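Transcription elongation factor SPT6 (Candida glabrata, PDB 3PJP) binds the phosphorylated C-terminal repeat domain of RNA polymerase II through its tandem SH2 domain, and probably acts as a histone H3-H4 chaperone during transcription elongation. Local coordinates at residues 75-79 with 80-84; 92-95 with 96-100. All blocks are in the same frame, centred on the assembly; numbering follows the deposited sequence.

Interaction 1 (75-79 with 80-84); sequences VLVVE and GQRYH. With ACT (acetate ion), chain D.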
loop_
_atom_site.group_PDB
_atom_site.type_symbol
_atom_site.label_atom_id
_atom_site.label_comp_id
_atom_site.label_asym_id
_atom_site.label_seq_id
_atom_site.Cartn_x
_atom_site.Cartn_y
_atom_site.Cartn_z
ATOM N N VAL A 75 -16.525 4.889 17.480
ATOM C CA VAL A 75 -15.211 5.279 16.969
ATOM C C VAL A 75 -14.617 4.053 16.298
ATOM O O VAL A 75 -14.645 2.972 16.873
ATOM C CB VAL A 75 -14.272 5.749 18.112
ATOM C CG1 VAL A 75 -12.863 6.059 17.597
ATOM C CG2 VAL A 75 -14.836 6.996 18.789
ATOM N N LEU A 76 -14.109 4.222 15.078
ATOM C CA LEU A 76 -13.486 3.133 14.337
ATOM C C LEU A 76 -12.043 3.470 14.041
ATOM O O LEU A 76 -11.749 4.560 13.573
ATOM C CB LEU A 76 -14.223 2.912 13.019
ATOM C CG LEU A 76 -15.739 2.696 13.088
ATOM C CD1 LEU A 76 -16.294 2.618 11.677
ATOM C CD2 LEU A 76 -16.117 1.458 13.901
ATOM N N VAL A 77 -11.156 2.515 14.288
ATOM C CA VAL A 77 -9.719 2.769 14.149
ATOM C C VAL A 77 -9.131 1.965 12.996
ATOM O O VAL A 77 -9.321 0.750 12.916
ATOM C CB VAL A 77 -8.967 2.422 15.437
ATOM C CG1 VAL A 77 -7.490 2.821 15.312
ATOM C CG2 VAL A 77 -9.595 3.141 16.614
ATOM N N VAL A 78 -8.450 2.653 12.082
ATOM C CA VAL A 78 -7.733 1.982 11.008
ATOM C C VAL A 78 -6.292 2.472 11.003
ATOM O O VAL A 78 -6.043 3.668 10.896
ATOM C CB VAL A 78 -8.331 2.265 9.626
ATOM C CG1 VAL A 78 -7.636 1.394 8.575
ATOM C CG2 VAL A 78 -9.819 1.973 9.624
ATOM N N GLU A 79 -5.366 1.527 11.127
ATOM C CA GLU A 79 -3.937 1.834 11.152
ATOM C C GLU A 79 -3.605 3.049 12.006
ATOM O O GLU A 79 -2.918 3.979 11.560
ATOM C CB GLU A 79 -3.413 1.999 9.726
ATOM C CG GLU A 79 -3.679 0.775 8.869
ATOM C CD GLU A 79 -2.860 0.751 7.599
ATOM O OE1 GLU A 79 -1.865 1.503 7.512
ATOM O OE2 GLU A 79 -3.212 -0.029 6.691
ATOM N N GLY A 80 -4.112 3.049 13.236
ATOM C CA GLY A 80 -3.728 4.060 14.204
ATOM C C GLY A 80 -4.531 5.342 14.125
ATOM O O GLY A 80 -4.403 6.214 14.982
ATOM N N GLN A 81 -5.371 5.458 13.104
ATOM C CA GLN A 81 -6.171 6.658 12.928
ATOM C C GLN A 81 -7.632 6.452 13.326
ATOM O O GLN A 81 -8.272 5.476 12.911
ATOM C CB GLN A 81 -6.103 7.145 11.482
ATOM C CG GLN A 81 -6.952 8.372 11.248
ATOM C CD GLN A 81 -6.482 9.533 12.091
ATOM O OE1 GLN A 81 -5.300 9.872 12.078
ATOM N NE2 GLN A 81 -7.397 10.137 12.848
ATOM N N ARG A 82 -8.182 7.396 14.096
ATOM C CA ARG A 82 -9.599 7.324 14.451
ATOM C C ARG A 82 -10.536 7.987 13.450
ATOM O O ARG A 82 -10.247 9.057 12.901
ATOM C CB ARG A 82 -9.850 7.896 15.849
ATOM C CG ARG A 82 -9.277 7.014 16.927
ATOM C CD ARG A 82 -8.746 7.831 18.078
ATOM N NE ARG A 82 -9.730 7.960 19.137
ATOM C CZ ARG A 82 -9.716 7.248 20.258
ATOM N NH1 ARG A 82 -8.756 6.353 20.473
ATOM N NH2 ARG A 82 -10.661 7.439 21.168
ATOM N N TYR A 83 -11.678 7.334 13.243
ATOM C CA TYR A 83 -12.729 7.831 12.367
ATOM C C TYR A 83 -14.082 7.664 13.058
ATOM O O TYR A 83 -14.215 6.857 13.975
ATOM C CB TYR A 83 -12.758 7.049 11.056
ATOM C CG TYR A 83 -11.445 7.055 10.306
ATOM C CD1 TYR A 83 -11.181 8.009 9.336
ATOM C CD2 TYR A 83 -10.478 6.097 10.561
ATOM C CE1 TYR A 83 -9.981 8.024 8.645
ATOM C CE2 TYR A 83 -9.279 6.097 9.872
ATOM C CZ TYR A 83 -9.039 7.059 8.915
ATOM O OH TYR A 83 -7.844 7.058 8.235
ATOM N N HIS A 84 -15.082 8.418 12.606
ATOM C CA HIS A 84 -16.420 8.351 13.185
ATOM C C HIS A 84 -17.259 7.193 12.674
ATOM O O HIS A 84 -18.096 6.649 13.404
ATOM C CB HIS A 84 -17.187 9.643 12.899
ATOM C CG HIS A 84 -16.544 10.863 13.465
ATOM N ND1 HIS A 84 -16.402 11.067 14.819
ATOM C CD2 HIS A 84 -16.007 11.948 12.859
ATOM C CE1 HIS A 84 -15.796 12.226 15.024
ATOM N NE2 HIS A 84 -15.552 12.782 13.850
HETATM C C ACT D . -12.506 9.983 19.421
HETATM O O ACT D . -11.701 9.565 18.566
HETATM O OXT ACT D . -12.688 9.216 20.388
HETATM C CH3 ACT D . -13.201 11.311 19.303
#

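Interaction 2 (92-95 with 96-100); sequences EYLQ and NKIRL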
loop_
_atom_site.group_PDB
_atom_site.type_symbol
_atom_site.label_atom_id
_atom_site.label_comp_id
_atom_site.label_asym_id
_atom_site.label_seq_id
_atom_site.Cartn_x
_atom_site.Cartn_y
_atom_site.Cartn_z
ATOM N N GLU A 92 -11.761 9.171 3.580
ATOM C CA GLU A 92 -10.482 9.706 4.055
ATOM C C GLU A 92 -9.360 8.673 4.059
ATOM O O GLU A 92 -8.179 9.036 3.963
ATOM C CB GLU A 92 -10.629 10.310 5.453
ATOM C CG GLU A 92 -11.559 11.537 5.515
ATOM C CD GLU A 92 -11.761 12.026 6.932
ATOM O OE1 GLU A 92 -11.159 11.436 7.854
ATOM O OE2 GLU A 92 -12.538 12.991 7.128
ATOM N N TYR A 93 -9.711 7.405 4.237
ATOM C CA TYR A 93 -8.721 6.334 4.279
ATOM C C TYR A 93 -8.626 5.606 2.941
ATOM O O TYR A 93 -7.600 5.663 2.264
ATOM C CB TYR A 93 -9.037 5.323 5.386
ATOM C CG TYR A 93 -8.053 4.166 5.425
ATOM C CD1 TYR A 93 -6.881 4.252 6.165
ATOM C CD2 TYR A 93 -8.288 3.003 4.707
ATOM C CE1 TYR A 93 -5.977 3.203 6.194
ATOM C CE2 TYR A 93 -7.400 1.960 4.732
ATOM C CZ TYR A 93 -6.242 2.067 5.475
ATOM O OH TYR A 93 -5.353 1.021 5.497
ATOM N N LEU A 94 -9.696 4.919 2.550
ATOM C CA LEU A 94 -9.623 4.075 1.361
ATOM C C LEU A 94 -9.407 4.844 0.055
ATOM O O LEU A 94 -8.550 4.475 -0.741
ATOM C CB LEU A 94 -10.853 3.165 1.232
ATOM C CG LEU A 94 -10.712 2.162 0.088
ATOM C CD1 LEU A 94 -9.532 1.227 0.290
ATOM C CD2 LEU A 94 -12.001 1.356 -0.104
ATOM N N GLN A 95 -10.194 5.881 -0.189
ATOM C CA GLN A 95 -10.064 6.622 -1.441
ATOM C C GLN A 95 -8.674 7.261 -1.546
ATOM O O GLN A 95 -8.143 7.439 -2.641
ATOM C CB GLN A 95 -11.198 7.645 -1.610
ATOM C CG GLN A 95 -12.483 7.008 -2.160
ATOM C CD GLN A 95 -13.707 7.911 -2.068
ATOM O OE1 GLN A 95 -13.591 9.128 -1.922
ATOM N NE2 GLN A 95 -14.892 7.308 -2.151
ATOM N N ASN A 96 -8.091 7.582 -0.399
ATOM C CA ASN A 96 -6.739 8.119 -0.356
ATOM C C ASN A 96 -5.701 7.101 -0.762
ATOM O O ASN A 96 -4.830 7.378 -1.580
ATOM C CB ASN A 96 -6.407 8.632 1.038
ATOM C CG ASN A 96 -6.478 10.119 1.114
ATOM O OD1 ASN A 96 -6.022 10.811 0.203
ATOM N ND2 ASN A 96 -7.064 10.637 2.194
ATOM N N LYS A 97 -5.779 5.935 -0.141
ATOM C CA LYS A 97 -4.905 4.832 -0.487
ATOM C C LYS A 97 -4.988 4.493 -1.977
ATOM O O LYS A 97 -3.969 4.220 -2.620
ATOM C CB LYS A 97 -5.244 3.627 0.378
ATOM C CG LYS A 97 -4.055 2.882 0.877
ATOM C CD LYS A 97 -4.436 1.847 1.912
ATOM C CE LYS A 97 -3.179 1.233 2.504
ATOM N NZ LYS A 97 -3.494 0.317 3.626
ATOM N N ILE A 98 -6.202 4.472 -2.526
ATOM C CA ILE A 98 -6.360 4.226 -3.957
ATOM C C ILE A 98 -5.728 5.318 -4.801
ATOM O O ILE A 98 -5.055 5.043 -5.791
ATOM C CB ILE A 98 -7.844 4.068 -4.332
ATOM C CG1 ILE A 98 -8.415 2.823 -3.658
ATOM C CG2 ILE A 98 -8.019 3.986 -5.864
ATOM C CD1 ILE A 98 -9.943 2.787 -3.686
ATOM N N ARG A 99 -5.941 6.573 -4.411
ATOM C CA ARG A 99 -5.310 7.715 -5.060
ATOM C C ARG A 99 -3.794 7.538 -5.127
ATOM O O ARG A 99 -3.164 7.722 -6.167
ATOM C CB ARG A 99 -5.661 8.980 -4.265
ATOM C CG ARG A 99 -4.910 10.239 -4.647
ATOM C CD ARG A 99 -5.368 11.406 -3.771
ATOM N NE ARG A 99 -4.918 11.254 -2.389
ATOM C CZ ARG A 99 -3.697 11.574 -1.981
ATOM N NH1 ARG A 99 -2.823 12.048 -2.858
ATOM N NH2 ARG A 99 -3.350 11.409 -0.709
ATOM N N LEU A 100 -3.217 7.193 -3.983
ATOM C CA LEU A 100 -1.764 7.085 -3.867
ATOM C C LEU A 100 -1.235 5.894 -4.671
ATOM O O LEU A 100 -0.169 5.982 -5.285
ATOM C CB LEU A 100 -1.343 7.027 -2.394
ATOM C CG LEU A 100 -1.541 8.357 -1.630
ATOM C CD1 LEU A 100 -1.576 8.129 -0.117
ATOM C CD2 LEU A 100 -0.462 9.389 -1.994
#

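Interaction 1 (75-79 with 80-84)
V75 and V77 both pack on R82 on one face of a tight antiparallel hairpin. V75 CG1 meets R82 CG at 3.8 Å and also lies over one face of the guanidinium. V77 CG2 approaches the same CG at 3.9 Å. On the other face, the side chain of V78 runs at about a right angle to that of Y83, with CB 4.0 Å from ring atom CE2. The carbonyl O of L76 lies at the edge of this ring.

The backbone sets these pairs. L76 and Y83 exchange two hydrogen bonds; the one from L76 N to Y83 O is 2.9 Å and almost straight. V78 and Q81 close the hairpin with two more, across a type I' turn through E79 and G80. Q81 CG is anti to the backbone N (chi1 179°) and the chain bends at chi2 (62°). This brings NE2 to R82 O at 3.0 Å, on a lone pair.

Y83 and V78 also pack on Y93 of helix 86-105. V75 and V77 bond through their backbones to strand 55-64, so the hairpin ends the first six-stranded sheet of the tandem SH2 domain. R82 grips an acetate ion, probably from the crystallisation liquor, edge-on: NE to O at 2.6 Å and NH2 to OXT at 2.8 Å. Two nearly straight bonds would limit rotation of the guanidinium, and charge attraction probably adds to them.

Interaction 2 (92-95 with 96-100)
Residues 92-100 form one run of helix 86-105, in which K97 N, I98 N and R99 N bond to Y93 O, L94 O and Q95 O, with a wider pi-type turn at 92-94. At that turn the side chain of N96 steps in: ND2 donates to E92 O at 2.6 Å in a nearly straight bond (173°). The carbonyl O lies close to the amide plane of N96, but ND2 sits above the carbonyl plane. In one of two deposited conformers, R99 gives NE and NH2 to N96 OD1, each at 2.9 Å, so this second hold is less certain.

On another side of the helix, Y93 and K97 run alongside each other, one turn apart. The extended lysine chain brings NZ to Y93 OH at 2.7 Å. NZ also bonds to Q57 and forms a salt bridge with E79, which bonds to Y93 OH as well. L94 CG touches I98 CD1 at 3.9 Å. The i to i+4 spacing is that of an alpha-helix, here packed between the two sheets of a tandem SH2 domain: L94 and I98 touch W49 of strand 44-52, and K97 and L100 touch L166 of strand 159-166.

Overall arrangement
Interaction 1 comes first along the chain and interaction 2 second. Strand 81-83 leads into helix 86-105 after a short link, and the two centres are about 14 Å apart. Both lie in the first SH2 unit: strands 75-78 and 81-83 sit at one end of its six-stranded sheet, and the helix packs against this hairpin. The two contacts meet at E79, in the turn of the hairpin. H168 touches Q81 and Y83 of interaction 1 and Y93 of interaction 2. It belongs to the part built on the second sheet, so hairpin and helix both border the junction of the tandem SH2 unit.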